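Local coordinates for protein RIF2 (Saccharomyces cerevisiae, PDB 4BJ1) that takes part in transcriptional silencing and telomere length regulation, and interacts with RIF1 and the C-terminus of RAP1, at residues 143-148 with 182-187; 18-23 with 236-241; 32-37 with 216-221. All blocks are in the same frame, centred on the assembly; numbering follows the deposited sequence.

Contact 1. Residues 143-148 with 182-187; sequences IDHIVY and NNIAFK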
loop_
_atom_site.group_PDB
_atom_site.type_symbol
_atom_site.label_atom_id
_atom_site.label_comp_id
_atom_site.label_asym_id
_atom_site.label_seq_id
_atom_site.Cartn_x
_atom_site.Cartn_y
_atom_site.Cartn_z
ATOM N N ILE A 143 10.875 -30.127 -1.215
ATOM C CA ILE A 143 11.682 -31.021 -0.379
ATOM C C ILE A 143 12.091 -30.285 0.892
ATOM O O ILE A 143 12.025 -30.860 1.988
ATOM C CB ILE A 143 12.895 -31.604 -1.155
ATOM C CG1 ILE A 143 12.467 -32.742 -2.080
ATOM C CG2 ILE A 143 14.013 -32.063 -0.213
ATOM C CD1 ILE A 143 13.435 -33.014 -3.148
ATOM N N ASP A 144 12.491 -29.012 0.733
ATOM C CA ASP A 144 12.905 -28.153 1.836
ATOM C C ASP A 144 11.720 -27.337 2.373
ATOM O O ASP A 144 10.877 -26.896 1.595
ATOM C CB ASP A 144 14.038 -27.219 1.381
ATOM C CG ASP A 144 15.287 -27.929 0.897
ATOM O OD1 ASP A 144 15.891 -28.684 1.696
ATOM O OD2 ASP A 144 15.687 -27.697 -0.268
ATOM N N HIS A 145 11.659 -27.131 3.687
ATOM C CA HIS A 145 10.596 -26.366 4.339
ATOM C C HIS A 145 11.205 -25.444 5.361
ATOM O O HIS A 145 12.288 -25.725 5.861
ATOM C CB HIS A 145 9.602 -27.290 5.062
ATOM C CG HIS A 145 9.061 -28.386 4.207
ATOM N ND1 HIS A 145 7.904 -28.217 3.472
ATOM C CD2 HIS A 145 9.569 -29.620 3.962
ATOM C CE1 HIS A 145 7.725 -29.362 2.827
ATOM N NE2 HIS A 145 8.709 -30.239 3.089
ATOM N N ILE A 146 10.507 -24.347 5.680
ATOM C CA ILE A 146 10.899 -23.375 6.694
ATOM C C ILE A 146 9.687 -23.167 7.574
ATOM O O ILE A 146 8.607 -22.815 7.087
ATOM C CB ILE A 146 11.443 -22.042 6.115
ATOM C CG1 ILE A 146 12.860 -22.220 5.534
ATOM C CG2 ILE A 146 11.438 -20.942 7.187
ATOM C CD1 ILE A 146 13.385 -21.013 4.671
ATOM N N VAL A 147 9.868 -23.418 8.865
ATOM C CA VAL A 147 8.846 -23.237 9.869
ATOM C C VAL A 147 9.178 -21.935 10.551
ATOM O O VAL A 147 10.291 -21.791 11.058
ATOM C CB VAL A 147 8.863 -24.370 10.891
ATOM C CG1 VAL A 147 7.493 -24.548 11.498
ATOM C CG2 VAL A 147 9.336 -25.659 10.266
ATOM N N TYR A 148 8.247 -20.978 10.548
ATOM C CA TYR A 148 8.448 -19.705 11.210
ATOM C C TYR A 148 7.541 -19.701 12.395
ATOM O O TYR A 148 6.321 -19.682 12.237
ATOM C CB TYR A 148 8.234 -18.499 10.260
ATOM C CG TYR A 148 7.682 -17.241 10.907
ATOM C CD1 TYR A 148 8.338 -16.630 11.981
ATOM C CD2 TYR A 148 6.518 -16.645 10.433
ATOM C CE1 TYR A 148 7.817 -15.483 12.590
ATOM C CE2 TYR A 148 6.006 -15.483 11.015
ATOM C CZ TYR A 148 6.657 -14.903 12.093
ATOM O OH TYR A 148 6.143 -13.748 12.642
ATOM N N ASN A 182 17.727 -32.273 8.235
ATOM C CA ASN A 182 18.184 -31.482 7.108
ATOM C C ASN A 182 16.884 -31.402 6.291
ATOM O O ASN A 182 15.985 -32.240 6.500
ATOM C CB ASN A 182 19.316 -32.178 6.334
ATOM C CG ASN A 182 19.163 -33.663 6.221
ATOM O OD1 ASN A 182 19.236 -34.409 7.215
ATOM N ND2 ASN A 182 18.964 -34.122 5.003
ATOM N N ASN A 183 16.733 -30.372 5.449
ATOM C CA ASN A 183 15.523 -30.145 4.645
ATOM C C ASN A 183 14.446 -29.398 5.404
ATOM O O ASN A 183 13.491 -28.956 4.789
ATOM C CB ASN A 183 14.975 -31.422 3.989
ATOM C CG ASN A 183 16.000 -32.134 3.127
ATOM O OD1 ASN A 183 16.383 -33.298 3.396
ATOM N ND2 ASN A 183 16.503 -31.432 2.101
ATOM N N ILE A 184 14.602 -29.213 6.721
ATOM C CA ILE A 184 13.691 -28.414 7.570
ATOM C C ILE A 184 14.536 -27.424 8.387
ATOM O O ILE A 184 15.476 -27.843 9.092
ATOM C CB ILE A 184 12.735 -29.236 8.489
ATOM C CG1 ILE A 184 11.876 -30.216 7.708
ATOM C CG2 ILE A 184 11.841 -28.300 9.282
ATOM C CD1 ILE A 184 11.590 -31.421 8.483
ATOM N N ALA A 185 14.192 -26.121 8.283
ATOM C CA ALA A 185 14.841 -25.012 8.992
ATOM C C ALA A 185 13.809 -24.269 9.806
ATOM O O ALA A 185 12.652 -24.218 9.412
ATOM C CB ALA A 185 15.503 -24.057 8.008
ATOM N N PHE A 186 14.210 -23.697 10.942
ATOM C CA PHE A 186 13.280 -22.959 11.776
ATOM C C PHE A 186 13.759 -21.565 12.019
ATOM O O PHE A 186 14.956 -21.326 12.144
ATOM C CB PHE A 186 12.989 -23.680 13.100
ATOM C CG PHE A 186 14.144 -23.884 14.057
ATOM C CD1 PHE A 186 14.565 -22.856 14.895
ATOM C CD2 PHE A 186 14.734 -25.136 14.201
ATOM C CE1 PHE A 186 15.610 -23.060 15.810
ATOM C CE2 PHE A 186 15.778 -25.341 15.114
ATOM C CZ PHE A 186 16.204 -24.307 15.920
ATOM N N LYS A 187 12.807 -20.636 12.095
ATOM C CA LYS A 187 13.051 -19.228 12.364
ATOM C C LYS A 187 12.143 -18.871 13.516
ATOM O O LYS A 187 10.935 -18.743 13.328
ATOM C CB LYS A 187 12.781 -18.332 11.120
ATOM C CG LYS A 187 13.328 -18.853 9.777
ATOM C CD LYS A 187 14.862 -18.855 9.636
ATOM C CE LYS A 187 15.249 -19.360 8.263
ATOM N NZ LYS A 187 16.620 -18.956 7.856
#

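Contact 2. Residues 18-23 with 236-241; sequences LQELGT and FTFDSG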
loop_
_atom_site.group_PDB
_atom_site.type_symbol
_atom_site.label_atom_id
_atom_site.label_comp_id
_atom_site.label_asym_id
_atom_site.label_seq_id
_atom_site.Cartn_x
_atom_site.Cartn_y
_atom_site.Cartn_z
ATOM N N LEU A 18 -4.631 6.960 0.981
ATOM C CA LEU A 18 -4.890 5.921 1.962
ATOM C C LEU A 18 -3.880 4.795 1.900
ATOM O O LEU A 18 -3.302 4.460 2.939
ATOM C CB LEU A 18 -6.314 5.421 1.878
ATOM C CG LEU A 18 -7.242 6.260 2.728
ATOM C CD1 LEU A 18 -8.577 6.457 2.066
ATOM C CD2 LEU A 18 -7.370 5.682 4.139
ATOM N N GLN A 19 -3.549 4.315 0.683
ATOM C CA GLN A 19 -2.514 3.295 0.505
ATOM C C GLN A 19 -1.131 3.809 0.921
ATOM O O GLN A 19 -0.443 3.089 1.639
ATOM C CB GLN A 19 -2.478 2.826 -0.928
ATOM C CG GLN A 19 -1.642 1.587 -1.138
ATOM C CD GLN A 19 -1.037 1.634 -2.501
ATOM O OE1 GLN A 19 -0.656 2.693 -2.995
ATOM N NE2 GLN A 19 -0.960 0.498 -3.157
ATOM N N GLU A 20 -0.748 5.062 0.546
ATOM C CA GLU A 20 0.567 5.565 0.929
ATOM C C GLU A 20 0.699 5.790 2.405
ATOM O O GLU A 20 1.745 5.465 2.949
ATOM C CB GLU A 20 1.019 6.800 0.153
ATOM C CG GLU A 20 2.542 6.870 0.183
ATOM C CD GLU A 20 3.301 7.871 -0.662
ATOM O OE1 GLU A 20 2.654 8.606 -1.435
ATOM O OE2 GLU A 20 4.547 7.935 -0.532
ATOM N N LEU A 21 -0.347 6.323 3.069
ATOM C CA LEU A 21 -0.332 6.552 4.515
ATOM C C LEU A 21 -0.146 5.179 5.199
ATOM O O LEU A 21 0.735 5.047 6.051
ATOM C CB LEU A 21 -1.613 7.301 4.945
ATOM C CG LEU A 21 -1.713 7.843 6.386
ATOM C CD1 LEU A 21 -0.656 8.928 6.688
ATOM C CD2 LEU A 21 -3.087 8.422 6.619
ATOM N N GLY A 22 -0.845 4.154 4.685
ATOM C CA GLY A 22 -0.695 2.775 5.134
ATOM C C GLY A 22 0.745 2.309 5.034
ATOM O O GLY A 22 1.355 1.925 6.033
ATOM N N THR A 23 1.320 2.427 3.844
ATOM C CA THR A 23 2.718 2.112 3.524
ATOM C C THR A 23 3.720 2.886 4.387
ATOM O O THR A 23 4.651 2.279 4.918
ATOM C CB THR A 23 2.930 2.339 2.029
ATOM O OG1 THR A 23 2.105 1.405 1.349
ATOM C CG2 THR A 23 4.353 2.150 1.596
ATOM N N PHE A 236 3.145 12.699 0.747
ATOM C CA PHE A 236 2.905 11.694 -0.272
ATOM C C PHE A 236 3.777 11.889 -1.500
ATOM O O PHE A 236 4.146 13.020 -1.842
ATOM C CB PHE A 236 1.421 11.614 -0.631
ATOM C CG PHE A 236 0.489 11.375 0.537
ATOM C CD1 PHE A 236 0.791 10.421 1.509
ATOM C CD2 PHE A 236 -0.710 12.075 0.647
ATOM C CE1 PHE A 236 -0.071 10.206 2.592
ATOM C CE2 PHE A 236 -1.573 11.853 1.719
ATOM C CZ PHE A 236 -1.247 10.922 2.685
ATOM N N THR A 237 4.102 10.768 -2.159
ATOM C CA THR A 237 4.987 10.718 -3.315
ATOM C C THR A 237 4.365 10.189 -4.610
ATOM O O THR A 237 5.061 10.178 -5.642
ATOM C CB THR A 237 6.249 9.918 -2.983
ATOM O OG1 THR A 237 5.924 8.532 -2.887
ATOM C CG2 THR A 237 6.982 10.439 -1.754
ATOM N N PHE A 238 3.090 9.756 -4.576
ATOM C CA PHE A 238 2.415 9.252 -5.786
ATOM C C PHE A 238 2.156 10.413 -6.769
ATOM O O PHE A 238 2.049 11.542 -6.300
ATOM C CB PHE A 238 1.120 8.504 -5.436
ATOM C CG PHE A 238 0.104 9.323 -4.694
ATOM C CD1 PHE A 238 -0.815 10.113 -5.383
ATOM C CD2 PHE A 238 0.038 9.284 -3.305
ATOM C CE1 PHE A 238 -1.760 10.877 -4.692
ATOM C CE2 PHE A 238 -0.941 9.995 -2.620
ATOM C CZ PHE A 238 -1.818 10.814 -3.315
ATOM N N ASP A 239 2.041 10.165 -8.094
ATOM C CA ASP A 239 1.842 11.245 -9.098
ATOM C C ASP A 239 2.844 12.367 -8.840
ATOM O O ASP A 239 2.454 13.499 -8.518
ATOM C CB ASP A 239 0.400 11.818 -9.152
ATOM C CG ASP A 239 -0.719 10.805 -9.174
ATOM O OD1 ASP A 239 -0.607 9.820 -9.930
ATOM O OD2 ASP A 239 -1.728 11.007 -8.437
ATOM N N SER A 240 4.146 12.024 -8.882
ATOM C CA SER A 240 5.172 13.029 -8.654
ATOM C C SER A 240 5.130 14.022 -9.789
ATOM O O SER A 240 4.920 13.625 -10.940
ATOM C CB SER A 240 6.548 12.400 -8.496
ATOM O OG SER A 240 6.602 11.784 -7.217
ATOM N N GLY A 241 5.181 15.297 -9.416
ATOM C CA GLY A 241 5.165 16.419 -10.340
ATOM C C GLY A 241 3.808 17.051 -10.551
ATOM O O GLY A 241 3.728 18.173 -11.087
#

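Contact 3. Residues 32-37 with 216-221; sequences PSLSKF and FEMPIL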
loop_
_atom_site.group_PDB
_atom_site.type_symbol
_atom_site.label_atom_id
_atom_site.label_comp_id
_atom_site.label_asym_id
_atom_site.label_seq_id
_atom_site.Cartn_x
_atom_site.Cartn_y
_atom_site.Cartn_z
ATOM N N PRO A 32 17.479 1.273 8.609
ATOM C CA PRO A 32 17.925 0.530 7.410
ATOM C C PRO A 32 18.663 -0.766 7.717
ATOM O O PRO A 32 18.637 -1.694 6.912
ATOM C CB PRO A 32 18.830 1.530 6.690
ATOM C CG PRO A 32 19.277 2.461 7.748
ATOM C CD PRO A 32 18.114 2.607 8.661
ATOM N N SER A 33 19.305 -0.822 8.895
ATOM C CA SER A 33 20.030 -1.973 9.413
ATOM C C SER A 33 19.104 -3.175 9.594
ATOM O O SER A 33 19.577 -4.304 9.478
ATOM C CB SER A 33 20.698 -1.624 10.739
ATOM O OG SER A 33 19.866 -0.827 11.566
ATOM N N LEU A 34 17.791 -2.936 9.846
ATOM C CA LEU A 34 16.794 -3.993 10.057
ATOM C C LEU A 34 16.470 -4.788 8.797
ATOM O O LEU A 34 16.481 -6.018 8.847
ATOM C CB LEU A 34 15.504 -3.440 10.705
ATOM C CG LEU A 34 14.328 -4.410 10.874
ATOM C CD1 LEU A 34 14.623 -5.479 11.914
ATOM C CD2 LEU A 34 13.065 -3.662 11.199
ATOM N N SER A 35 16.147 -4.098 7.688
ATOM C CA SER A 35 15.813 -4.717 6.400
ATOM C C SER A 35 16.907 -5.721 5.982
ATOM O O SER A 35 16.591 -6.858 5.615
ATOM C CB SER A 35 15.617 -3.648 5.327
ATOM O OG SER A 35 15.199 -2.409 5.885
ATOM N N LYS A 36 18.184 -5.320 6.118
ATOM C CA LYS A 36 19.338 -6.163 5.832
ATOM C C LYS A 36 19.422 -7.325 6.841
ATOM O O LYS A 36 19.695 -8.458 6.437
ATOM C CB LYS A 36 20.635 -5.334 5.836
ATOM N N PHE A 37 19.155 -7.050 8.143
ATOM C CA PHE A 37 19.191 -8.057 9.214
ATOM C C PHE A 37 18.182 -9.162 8.958
ATOM O O PHE A 37 18.460 -10.323 9.244
ATOM C CB PHE A 37 18.948 -7.413 10.596
ATOM C CG PHE A 37 18.856 -8.384 11.752
ATOM C CD1 PHE A 37 19.988 -9.030 12.232
ATOM C CD2 PHE A 37 17.639 -8.648 12.361
ATOM C CE1 PHE A 37 19.899 -9.929 13.297
ATOM C CE2 PHE A 37 17.553 -9.548 13.424
ATOM C CZ PHE A 37 18.682 -10.182 13.885
ATOM N N PHE A 216 17.967 -8.024 17.986
ATOM C CA PHE A 216 17.788 -6.767 17.280
ATOM C C PHE A 216 17.191 -5.705 18.197
ATOM O O PHE A 216 16.038 -5.817 18.629
ATOM C CB PHE A 216 17.017 -6.905 15.964
ATOM C CG PHE A 216 17.253 -5.691 15.098
ATOM C CD1 PHE A 216 18.379 -5.602 14.289
ATOM C CD2 PHE A 216 16.381 -4.605 15.141
ATOM C CE1 PHE A 216 18.621 -4.458 13.527
ATOM C CE2 PHE A 216 16.620 -3.463 14.369
ATOM C CZ PHE A 216 17.742 -3.394 13.577
ATOM N N GLU A 217 18.015 -4.689 18.515
ATOM C CA GLU A 217 17.672 -3.575 19.395
ATOM C C GLU A 217 16.972 -2.470 18.609
ATOM O O GLU A 217 17.591 -1.771 17.801
ATOM C CB GLU A 217 18.929 -3.052 20.118
ATOM C CG GLU A 217 18.652 -2.277 21.401
ATOM C CD GLU A 217 18.179 -3.082 22.599
ATOM O OE1 GLU A 217 18.778 -4.144 22.892
ATOM O OE2 GLU A 217 17.224 -2.623 23.268
ATOM N N MET A 218 15.669 -2.335 18.841
ATOM C CA MET A 218 14.852 -1.326 18.194
ATOM C C MET A 218 15.283 0.062 18.696
ATOM O O MET A 218 15.272 0.314 19.908
ATOM C CB MET A 218 13.366 -1.612 18.434
ATOM C CG MET A 218 12.513 -1.369 17.227
ATOM S SD MET A 218 13.012 -2.356 15.804
ATOM C CE MET A 218 12.180 -1.468 14.521
ATOM N N PRO A 219 15.771 0.935 17.783
ATOM C CA PRO A 219 16.277 2.254 18.220
ATOM C C PRO A 219 15.220 3.176 18.824
ATOM O O PRO A 219 14.099 3.281 18.299
ATOM C CB PRO A 219 16.873 2.842 16.934
ATOM C CG PRO A 219 16.078 2.186 15.817
ATOM C CD PRO A 219 15.870 0.777 16.312
ATOM N N ILE A 220 15.575 3.832 19.936
ATOM C CA ILE A 220 14.699 4.788 20.608
ATOM C C ILE A 220 14.925 6.082 19.843
ATOM O O ILE A 220 16.071 6.545 19.746
ATOM C CB ILE A 220 15.015 4.972 22.129
ATOM C CG1 ILE A 220 15.345 3.628 22.861
ATOM C CG2 ILE A 220 13.910 5.757 22.855
ATOM C CD1 ILE A 220 14.250 2.561 22.970
ATOM N N LEU A 221 13.861 6.636 19.244
ATOM C CA LEU A 221 14.021 7.868 18.486
ATOM C C LEU A 221 14.047 9.053 19.424
ATOM O O LEU A 221 13.360 9.046 20.447
ATOM C CB LEU A 221 12.892 8.059 17.457
ATOM C CG LEU A 221 12.800 7.099 16.265
ATOM C CD1 LEU A 221 11.672 7.509 15.352
ATOM C CD2 LEU A 221 14.082 7.074 15.451
#

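Contact 1. Residues 143-148 with 182-187
H145 to Y148 run parallel to I184 to K187, the short strand axes 4.7 Å apart at closest. Four backbone hydrogen bonds alternate across them: H145 N to N183 O, A185 N to H145 O, V147 N to A185 O and, at 3.0 Å, K187 N to V147 O. These are neighbouring strands of the five-stranded parallel sheet, whose order 2-3-4-1-5 is that of an AAA+ core; helix 165-180 makes the crossover between them. A side-chain bond extends the pairing before the strands begin. N183 ND2 donates a hydrogen bond to D144 OD1 over 2.8 Å, nearly straight at 169°; OD1 lies near the N183 amide plane, whereas ND2 stands above the carboxylate plane. The amide also packs alongside I143, ND2 lying 3.5 Å from I143 CG2. An alanine in place of N183 would probably leave D144 OD1 without this donor and I143 CG2 without its amide neighbour. Apolar contacts divide between the two faces. V147 CG2 meets I184 CG2 at 3.8 Å on the face covered by helices 128-137 and 165-180. On the other, I146 CG1 touches A185 CB and I146 CG2 rests on K187 CG, while K187 NZ bonds the carbonyls of N41 and K46.

Contact 2. Residues 18-23 with 236-241
E20 reaches from helix 10-26 into the chain segment 236-241 and spends its whole side chain there. Its CB, the first atom to meet the partner, lies 3.9 Å from F236 CD1. With CG anti to the backbone N (chi1 -156°) and the chain extended beyond it, the glutamate slides past the phenylalanine in the opposite direction, CG still grazing CD1. The carboxylate thus arrives beside the backbone of T237, and T237 holds both of its oxygens. T237 N donates to OE1 of E20 over 2.7 Å, while T237 OG1 donates to OE2 over 2.8 Å. Both donors use the syn sides, the amide close to the carboxylate plane and the hydroxyl further out of it, so that one residue clasps the group with main chain and side chain together and would be expected to limit its rotation about the CG-CD bond. OE1 also receives a weak bond from F238 N, and the edge of the F238 ring approaches it near the ring plane, CD2 being 3.3 Å from this oxygen. Two backbone N-H groups directed at one acid would probably favour its charged form. Beside the acid, F236 CE1 lies 4.0 Å from L21 CB and also comes close to L21 N, so the ring comes up to the helix backbone.

The 236-241 segment links helices 223-233 and 243-257 of the AAA+ lid region. F236 stacks with Y248 of the latter and packs on F13 and A17 of helix 10-26; F238 touches M16 of that helix and L245 of helix 243-257. L21 leans on Y284 and T285 of helix 276-290, and Q19 NE2 bonds T23 OG1 of the second subunit, whose Q19 NE2 bonds T23 OG1 in turn.

Contact 3. Residues 32-37 with 216-221
F216 lays its ring across the surface of helix 32-42, with one face turned down into the shallow groove between L34 and F37, side chains one helical turn apart. CG of F216 stands anti to the backbone N (chi1 -162°), which carries the ring out from the strand toward the helix. L34 is the bump under this face: its CD1 lies 3.9 Å from the ring centroid and close to the normal, a CH-pi contact, while its CB sits 3.6 Å from F216 CZ. F37 closes the groove on the same side of the F216 ring. The two aromatic planes are near parallel, 30° apart, but are slid so far that they barely overlap, and the centroids are 5.1 Å apart; F216 CD1 rests over the rim of the F37 face, and F37 CE2 touches F216 CB. At the far end of the F216 ring, S33 OG lies by the edge, 3.9 Å from CZ. The second branch of L34 leaves the ring: CD2 meets the M218 methyl, CE, at 4.1 Å, and both residues press on I64 of helix 58-74. Beyond the segments, F52 of the adjoining strand 48-53 packs against both L34 and F216. No hydrogen bond joins the two segments. A helix laid over an edge strand of the parallel sheet in this way belongs to the layered alpha-beta architecture of the P-loop NTPase clan, here in its AAA+ form.

Contacts 1 and 3 belong to the same parallel sheet, one on its inner strands 145-153 and 184-192 and the other at the edge strand 213-217; their centres are 25 Å apart and their nearest atoms about 9 Å. Helix 32-42 bridges this interval, since N41 accepts a bond from K187 of contact 1 through its carbonyl and gives one to the F37 carbonyl of contact 3 through its side chain. Contact 2 lies away from the sheet, where helix 10-26 meets a loop of the lid, centre to centre 37 Å from contact 1 and 24 Å from contact 3. Successive helices 10-26 and 32-42 lead from contact 2 to contact 3, whereas contact 2 alone adjoins the second subunit.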